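Local coordinates for capsid protein (Bocavirus gorilla/GBoV1/2009, PDB 7LNK), which forms the T=1 icosahedral capsid of a parvovirus, sixty copies of it building the shell that probably encloses the single-stranded DNA genome, at residues P311-S315 with L316-D320. Numbering follows the deposited sequence.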
ATOM      1  N   PRO A 311      75.447  84.057  10.744  1.00 26.72           N
ATOM      2  CA  PRO A 311      75.223  85.464  10.415  1.00 26.72           C
ATOM      3  C   PRO A 311      74.330  86.146  11.427  1.00 26.72           C
ATOM      4  O   PRO A 311      73.294  85.603  11.786  1.00 26.72           O
ATOM      5  CB  PRO A 311      74.537  85.396   9.054  1.00 26.29           C
ATOM      6  CG  PRO A 311      74.971  84.118   8.489  1.00 26.29           C
ATOM      7  CD  PRO A 311      74.998  83.187   9.647  1.00 26.29           C
ATOM      8  N   PRO A 312      74.743  87.318  11.899  1.00 25.97           N
ATOM      9  CA  PRO A 312      73.883  88.052  12.832  1.00 25.97           C
ATOM     10  C   PRO A 312      72.632  88.561  12.163  1.00 25.97           C
ATOM     11  O   PRO A 312      71.557  88.583  12.772  1.00 25.97           O
ATOM     12  CB  PRO A 312      74.786  89.196  13.289  1.00 26.52           C
ATOM     13  CG  PRO A 312      75.652  89.435  12.114  1.00 26.52           C
ATOM     14  CD  PRO A 312      75.902  88.112  11.475  1.00 26.52           C
ATOM     15  N   SER A 313      72.756  88.969  10.908  1.00 26.54           N
ATOM     16  CA  SER A 313      71.645  89.542  10.178  1.00 26.54           C
ATOM     17  C   SER A 313      70.578  88.492   9.933  1.00 26.54           C
ATOM     18  O   SER A 313      70.875  87.318   9.701  1.00 26.54           O
ATOM     19  CB  SER A 313      72.135  90.115   8.856  1.00 27.09           C
ATOM     20  OG  SER A 313      71.059  90.626   8.101  1.00 27.09           O
ATOM     21  N   GLY A 314      69.334  88.923   9.990  1.00 25.45           N
ATOM     22  CA  GLY A 314      68.200  88.094   9.659  1.00 25.45           C
ATOM     23  C   GLY A 314      67.862  88.335   8.212  1.00 25.45           C
ATOM     24  O   GLY A 314      68.757  88.482   7.378  1.00 25.45           O
ATOM     25  N   SER A 315      66.573  88.341   7.890  1.00 25.92           N
ATOM     26  CA  SER A 315      66.158  88.798   6.571  1.00 25.92           C
ATOM     27  C   SER A 315      66.594  90.233   6.313  1.00 25.92           C
ATOM     28  O   SER A 315      66.488  90.719   5.184  1.00 25.92           O
ATOM     29  CB  SER A 315      64.648  88.670   6.426  1.00 25.92           C
ATOM     30  OG  SER A 315      64.264  87.313   6.460  1.00 25.92           O
ATOM     31  N   LEU A 316      67.058  90.937   7.346  1.00 25.90           N
ATOM     32  CA  LEU A 316      67.584  92.284   7.167  1.00 25.90           C
ATOM     33  C   LEU A 316      68.701  92.325   6.138  1.00 25.90           C
ATOM     34  O   LEU A 316      69.529  91.419   6.054  1.00 25.90           O
ATOM     35  CB  LEU A 316      68.095  92.860   8.485  1.00 24.99           C
ATOM     36  CG  LEU A 316      67.136  93.350   9.568  1.00 24.99           C
ATOM     37  CD1 LEU A 316      66.042  92.377   9.861  1.00 24.99           C
ATOM     38  CD2 LEU A 316      67.905  93.697  10.819  1.00 24.99           C
ATOM     39  N   ALA A 317      68.716  93.399   5.363  1.00 27.47           N
ATOM     40  CA  ALA A 317      69.745  93.591   4.360  1.00 27.47           C
ATOM     41  C   ALA A 317      71.086  93.826   5.036  1.00 27.47           C
ATOM     42  O   ALA A 317      71.211  94.758   5.839  1.00 27.47           O
ATOM     43  CB  ALA A 317      69.400  94.776   3.465  1.00 27.45           C
ATOM     44  N   PRO A 318      72.101  93.014   4.755  1.00 29.24           N
ATOM     45  CA  PRO A 318      73.406  93.244   5.373  1.00 29.24           C
ATOM     46  C   PRO A 318      73.930  94.621   5.008  1.00 29.24           C
ATOM     47  O   PRO A 318      73.979  94.996   3.836  1.00 29.24           O
ATOM     48  CB  PRO A 318      74.273  92.129   4.781  1.00 28.60           C
ATOM     49  CG  PRO A 318      73.311  91.064   4.435  1.00 28.60           C
ATOM     50  CD  PRO A 318      72.094  91.785   3.946  1.00 28.60           C
ATOM     51  N   THR A 319      74.328  95.373   6.024  1.00 30.06           N
ATOM     52  CA  THR A 319      74.876  96.704   5.833  1.00 30.06           C
ATOM     53  C   THR A 319      76.386  96.690   5.685  1.00 30.06           C
ATOM     54  O   THR A 319      76.983  97.742   5.445  1.00 30.06           O
ATOM     55  CB  THR A 319      74.483  97.606   7.002  1.00 29.79           C
ATOM     56  OG1 THR A 319      74.956  97.035   8.225  1.00 29.79           O
ATOM     57  CG2 THR A 319      72.979  97.754   7.073  1.00 29.79           C
ATOM     58  N   ASP A 320      77.011  95.525   5.817  1.00 30.40           N
ATOM     59  CA  ASP A 320      78.452  95.401   5.721  1.00 30.40           C
ATOM     60  C   ASP A 320      78.778  93.982   5.288  1.00 30.40           C
ATOM     61  O   ASP A 320      77.946  93.079   5.383  1.00 30.40           O
ATOM     62  CB  ASP A 320      79.132  95.739   7.052  1.00 31.85           C
ATOM     63  CG  ASP A 320      80.643  95.682   6.967  1.00 31.85           C
ATOM     64  OD1 ASP A 320      81.238  96.515   6.254  1.00 31.85           O
ATOM     65  OD2 ASP A 320      81.237  94.795   7.606  1.00 31.85           O
TER
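S313 and L316 meet across a tight turn made by G314 and S315. Residues 311-315 and 316-320 are one continuous piece of loop with no regular helix or strand. S313 has polyproline-II-like backbone angles, and G314 and S315 carry the bend. S315 has helix-like backbone angles (phi -59°, psi -11°), after which L316 to P318 take polyproline-II-like angles and double back beside S313. The contact is local, between residues three to five apart.

The side chain of S313 points into the bend. Its hydroxyl lies opposite the backbone N about the CA-CB bond (chi1 177°), which carries it toward the returning chain. There OG comes to 2.7 Å from the carbonyl O of L316. The carbonyl O of G314 is also near, 3.2 Å from S313 OG, so two backbone oxygens lie within reach of one hydroxyl. The same OG touches CB of L316 at 3.7 Å, and CG of the P318 ring approaches it at 4.3 Å. S315 points away from the inside of the bend. Its OG is hydrogen-bonded to the backbone O of D377, which accounts for this buried hydroxyl, and the side chain of L316 packs on L272.

The bend lies in the long connection between strands 306-308 and 326-328. Other subunits also meet this loop: D320 forms a salt bridge with R244 of a second subunit, and A317 packs on K292 of a third, placing the turn among the subunit interfaces of the capsid. Backbone hydrogen bonds join S315 and A317 to Q352, at the start of strand 352-357.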